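Local coordinates for protein probable arylamine n-acetyl transferase (PDB 4GUZ) that probably transfers an acetyl group from acetyl-coenzyme A to arylamine substrates, at residues R36-G41 against L93-Y98; Y231-R236 against A255-T260. All coordinates share one frame; numbering follows the deposited sequence.

Interaction 1 (R36-G41 against L93-Y98); sequences RRLQRG and LGFDFY
Leu93, beside the C-terminal end of helix 79-92, meets Leu38 of helix 32-45 tip to tip, its CD1 lying 3.8 Å from Leu38 CD1. With CG of Leu93 beside the backbone N and anti to the carbonyl carbon (chi1 -64°), the methyl is carried out toward the neighbouring helix. Gly94 then leaves helical geometry with a positive phi of 77°, closing the helix in a Schellman motif and turning the chain toward strand 96-104. Phe95, in the link, points its side chain back at helix 32-45, and its ring atom CE2 comes within 3.9 Å of Leu38 CD1, an oblique approach to the ring. A single methyl of Leu38 is thus shared by Leu93 and Phe95. Around this point Leu38 also packs on Phe86 of helix 79-92, while Phe95 rests on Leu90 of that helix and on Val121 of strand 116-123. Asp96 pairs with Arg122 of strand 116-123 through the backbone. The two segments therefore meet purely through hydrocarbon, with no polar bond between them to fix direction: the contact is van der Waals packing of one methyl against a methyl and a ring, with 94 Å² buried in all.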
# COMPACT_ATOMS: atom_id res chain seq x y z
N ARG A 36 10.96 8.20 8.67
CA ARG A 36 9.73 8.97 8.79
C ARG A 36 9.49 9.80 7.54
O ARG A 36 8.38 9.80 7.02
CB ARG A 36 9.75 9.88 10.05
CG ARG A 36 9.36 9.12 11.31
CD ARG A 36 9.57 9.90 12.59
NE ARG A 36 9.46 9.00 13.74
CZ ARG A 36 8.96 9.33 14.93
NH1 ARG A 36 8.54 10.57 15.17
NH2 ARG A 36 8.88 8.42 15.89
N ARG A 37 10.53 10.48 7.06
CA ARG A 37 10.41 11.32 5.86
C ARG A 37 10.17 10.46 4.61
O ARG A 37 9.42 10.88 3.73
CB ARG A 37 11.63 12.23 5.67
CG ARG A 37 11.75 13.28 6.80
CD ARG A 37 12.58 14.51 6.44
NE ARG A 37 13.88 14.22 5.81
CZ ARG A 37 14.94 13.71 6.43
NH1 ARG A 37 14.88 13.39 7.71
NH2 ARG A 37 16.07 13.50 5.75
N LEU A 38 10.78 9.26 4.56
CA LEU A 38 10.64 8.31 3.43
C LEU A 38 9.21 7.80 3.34
O LEU A 38 8.60 7.87 2.28
CB LEU A 38 11.60 7.13 3.55
CG LEU A 38 13.08 7.35 3.26
CD1 LEU A 38 13.86 6.12 3.59
CD2 LEU A 38 13.31 7.71 1.80
N GLN A 39 8.67 7.31 4.45
CA GLN A 39 7.32 6.80 4.46
C GLN A 39 6.28 7.90 4.15
O GLN A 39 5.41 7.68 3.32
CB GLN A 39 6.99 6.11 5.79
CG GLN A 39 5.57 5.55 5.78
CD GLN A 39 5.33 4.39 6.70
OE1 GLN A 39 6.24 3.74 7.20
NE2 GLN A 39 4.07 3.97 6.78
N ARG A 40 6.38 9.08 4.80
CA ARG A 40 5.42 10.15 4.55
C ARG A 40 5.39 10.54 3.06
O ARG A 40 4.32 10.62 2.48
CB ARG A 40 5.70 11.38 5.43
CG ARG A 40 4.52 12.35 5.46
CD ARG A 40 4.77 13.53 6.37
NE ARG A 40 3.80 14.62 6.17
CZ ARG A 40 2.79 14.89 6.99
NH1 ARG A 40 2.58 14.14 8.07
NH2 ARG A 40 1.99 15.92 6.75
N GLY A 41 6.57 10.75 2.47
CA GLY A 41 6.69 11.11 1.06
C GLY A 41 6.17 10.03 0.12
O GLY A 41 5.51 10.35 -0.87
N LEU A 93 19.65 2.65 1.07
CA LEU A 93 20.01 3.61 2.11
C LEU A 93 20.66 2.93 3.34
O LEU A 93 21.05 3.62 4.29
CB LEU A 93 18.80 4.46 2.50
CG LEU A 93 18.21 5.39 1.42
CD1 LEU A 93 17.33 6.43 2.05
CD2 LEU A 93 19.32 6.09 0.60
N GLY A 94 20.81 1.61 3.29
CA GLY A 94 21.48 0.83 4.32
C GLY A 94 20.71 0.56 5.60
O GLY A 94 21.32 0.46 6.67
N PHE A 95 19.36 0.44 5.52
CA PHE A 95 18.55 0.09 6.69
C PHE A 95 18.57 -1.42 6.91
O PHE A 95 18.74 -2.17 5.94
CB PHE A 95 17.08 0.55 6.51
CG PHE A 95 16.81 2.04 6.63
CD1 PHE A 95 16.47 2.60 7.85
CD2 PHE A 95 16.86 2.86 5.50
CE1 PHE A 95 16.16 3.97 7.95
CE2 PHE A 95 16.58 4.22 5.60
CZ PHE A 95 16.23 4.77 6.82
N ASP A 96 18.42 -1.86 8.17
CA ASP A 96 18.30 -3.28 8.55
C ASP A 96 16.80 -3.57 8.54
O ASP A 96 16.07 -3.06 9.39
CB ASP A 96 18.93 -3.54 9.94
CG ASP A 96 18.80 -4.96 10.49
OD1 ASP A 96 18.37 -5.86 9.74
OD2 ASP A 96 19.17 -5.17 11.67
N PHE A 97 16.32 -4.30 7.53
CA PHE A 97 14.87 -4.52 7.41
C PHE A 97 14.52 -5.90 6.87
O PHE A 97 15.37 -6.61 6.32
CB PHE A 97 14.25 -3.42 6.51
CG PHE A 97 14.49 -3.63 5.03
CD1 PHE A 97 13.52 -4.22 4.22
CD2 PHE A 97 15.71 -3.27 4.45
CE1 PHE A 97 13.76 -4.45 2.87
CE2 PHE A 97 15.95 -3.50 3.09
CZ PHE A 97 14.97 -4.09 2.31
N TYR A 98 13.23 -6.22 6.95
CA TYR A 98 12.69 -7.47 6.43
C TYR A 98 11.24 -7.26 6.00
O TYR A 98 10.57 -6.30 6.41
CB TYR A 98 12.83 -8.61 7.46
CG TYR A 98 12.13 -8.43 8.79
CD1 TYR A 98 10.91 -9.03 9.04
CD2 TYR A 98 12.75 -7.75 9.83
CE1 TYR A 98 10.28 -8.91 10.28
CE2 TYR A 98 12.13 -7.60 11.07
CZ TYR A 98 10.90 -8.20 11.30
OH TYR A 98 10.27 -8.07 12.52

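Interaction 2 (Y231-R236 against A255-T260); sequences YILDHR and AEVLAT
Val257 of helix 254-263 supplies the apolar contact to segment 231-236 with both of its methyls. CG1, anti to the backbone N (chi1 171°), lies 3.9 Å from CD2 of Leu233, the two side chains crossing at about a right angle. CG2, on the other branch, reaches the aliphatic base of Arg236, 3.9 Å from its CG and 4.1 Å from its CA, again with the side chains nearly perpendicular. The forked valine thus spans the end of strand 229-234 and the turn that follows it, where the backbones come nearest, Val257 CA and Arg236 CA being 6.5 Å apart. Leu233 is buried and directed at the helix.

Polar bonds lie around this apolar patch and do not bridge the two segments. Arg236 gives only its hydrocarbon part to Val257; its guanidinium group bonds backbone carbonyls outside the two segments, NE to Leu252 O and NH1 to Leu281 O, the latter in helix 271-282. Within the helix, Thr260 OG1 donates to Glu256 O at 3.0 Å, from 42° above the carbonyl plane. The same oxygen accepts Thr260 N at 2.7 Å, so two donors from one residue grip it and the threonine hydroxyl is satisfied inside its own helix. Its side chain faces the sheet, where it touches Leu238 of strand 237-242. Glu256 OE1 takes the backbone N of Thr253, just before the helix.

Backbone bonds fix the strand side: Leu233 pairs with Val222 and Ile232 with His239, so the strand runs between two antiparallel neighbours. The chain turns at His235 between strands 229-234 and 237-242, bringing Arg236 next to Val257. A helix packed on an antiparallel beta meander, with helix 271-282 beside it and Leu281 on Val257, is consistent with the C-terminal alpha/beta lid domain of the arylamine N-acetyltransferase fold.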
# COMPACT_ATOMS: atom_id res chain seq x y z
N TYR A 231 -9.60 9.63 -0.61
CA TYR A 231 -10.49 9.21 -1.70
C TYR A 231 -10.26 7.77 -2.01
O TYR A 231 -9.10 7.32 -2.07
CB TYR A 231 -10.26 9.99 -3.00
CG TYR A 231 -10.60 11.45 -2.97
CD1 TYR A 231 -11.90 11.88 -3.22
CD2 TYR A 231 -9.61 12.41 -2.81
CE1 TYR A 231 -12.22 13.24 -3.24
CE2 TYR A 231 -9.92 13.77 -2.83
CZ TYR A 231 -11.22 14.18 -3.04
OH TYR A 231 -11.50 15.53 -3.07
N ILE A 232 -11.33 7.07 -2.28
CA ILE A 232 -11.32 5.68 -2.70
C ILE A 232 -12.33 5.53 -3.82
O ILE A 232 -13.50 5.81 -3.61
CB ILE A 232 -11.64 4.65 -1.56
CG1 ILE A 232 -10.63 4.69 -0.38
CG2 ILE A 232 -11.73 3.22 -2.15
CD1 ILE A 232 -11.02 3.77 0.90
N LEU A 233 -11.88 5.06 -4.99
CA LEU A 233 -12.78 4.70 -6.07
C LEU A 233 -13.01 3.19 -5.97
O LEU A 233 -12.06 2.40 -6.10
CB LEU A 233 -12.22 5.11 -7.44
CG LEU A 233 -13.05 4.69 -8.66
CD1 LEU A 233 -14.38 5.46 -8.72
CD2 LEU A 233 -12.27 4.87 -9.94
N ASP A 234 -14.24 2.79 -5.65
CA ASP A 234 -14.59 1.39 -5.50
C ASP A 234 -15.41 1.03 -6.74
O ASP A 234 -16.62 1.27 -6.78
CB ASP A 234 -15.35 1.17 -4.16
CG ASP A 234 -15.59 -0.29 -3.81
OD1 ASP A 234 -15.18 -1.16 -4.60
OD2 ASP A 234 -16.21 -0.55 -2.74
N HIS A 235 -14.70 0.59 -7.80
CA HIS A 235 -15.23 0.27 -9.13
C HIS A 235 -15.68 1.59 -9.78
O HIS A 235 -14.81 2.33 -10.26
CB HIS A 235 -16.34 -0.81 -9.08
CG HIS A 235 -16.70 -1.39 -10.41
ND1 HIS A 235 -15.74 -1.94 -11.24
CD2 HIS A 235 -17.92 -1.55 -10.98
CE1 HIS A 235 -16.40 -2.38 -12.30
NE2 HIS A 235 -17.71 -2.18 -12.19
N ARG A 236 -16.98 1.94 -9.71
CA ARG A 236 -17.50 3.21 -10.25
C ARG A 236 -18.02 4.13 -9.12
O ARG A 236 -18.57 5.20 -9.39
CB ARG A 236 -18.63 2.92 -11.26
CG ARG A 236 -18.14 2.48 -12.64
CD ARG A 236 -19.26 1.90 -13.49
NE ARG A 236 -20.38 2.83 -13.66
CZ ARG A 236 -21.45 2.58 -14.41
NH1 ARG A 236 -21.56 1.44 -15.09
NH2 ARG A 236 -22.42 3.49 -14.51
N ALA A 255 -17.38 7.42 -18.36
CA ALA A 255 -16.63 8.62 -18.74
C ALA A 255 -16.17 9.42 -17.51
O ALA A 255 -15.04 9.92 -17.50
CB ALA A 255 -17.46 9.50 -19.66
N GLU A 256 -17.04 9.55 -16.47
CA GLU A 256 -16.68 10.29 -15.26
C GLU A 256 -15.52 9.60 -14.52
O GLU A 256 -14.69 10.29 -13.94
CB GLU A 256 -17.88 10.46 -14.33
CG GLU A 256 -18.84 11.55 -14.78
CD GLU A 256 -20.21 11.51 -14.13
OE1 GLU A 256 -20.64 10.42 -13.70
OE2 GLU A 256 -20.88 12.57 -14.10
N VAL A 257 -15.46 8.25 -14.58
CA VAL A 257 -14.37 7.46 -13.96
C VAL A 257 -13.04 7.89 -14.58
O VAL A 257 -12.12 8.23 -13.83
CB VAL A 257 -14.59 5.93 -14.08
CG1 VAL A 257 -13.33 5.15 -13.64
CG2 VAL A 257 -15.79 5.49 -13.26
N LEU A 258 -12.94 7.91 -15.93
CA LEU A 258 -11.69 8.35 -16.58
C LEU A 258 -11.35 9.79 -16.20
O LEU A 258 -10.17 10.10 -15.98
CB LEU A 258 -11.77 8.25 -18.12
CG LEU A 258 -12.06 6.89 -18.77
CD1 LEU A 258 -12.04 7.05 -20.28
CD2 LEU A 258 -11.01 5.86 -18.39
N ALA A 259 -12.37 10.68 -16.13
CA ALA A 259 -12.15 12.08 -15.72
C ALA A 259 -11.64 12.16 -14.28
O ALA A 259 -10.67 12.86 -14.02
CB ALA A 259 -13.44 12.88 -15.86
N THR A 260 -12.30 11.44 -13.35
CA THR A 260 -11.95 11.41 -11.92
C THR A 260 -10.55 10.82 -11.74
O THR A 260 -9.77 11.36 -10.95
CB THR A 260 -13.01 10.64 -11.11
OG1 THR A 260 -14.23 11.39 -11.14
CG2 THR A 260 -12.61 10.43 -9.67

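In the fold
Both interactions set a helix against a chain segment at or near the end of a strand, and both rest on apolar side chains, yet they share no elements. Interaction 1 belongs to the more buried part, its centre about 15 Å from the centre of the chain, and joins helix 32-45 to the turn leading into the eight-stranded antiparallel sheet. Interaction 2, about 19 Å out on the opposite side of that centre, is only partly buried and ties helix 254-263 to the five-stranded sheet. Their centres are 31 Å apart. The inner contact uses leucine and phenylalanine alone, whereas the outer one mixes aliphatic side chains with the stem of a charged residue, as suits its place nearer the surface.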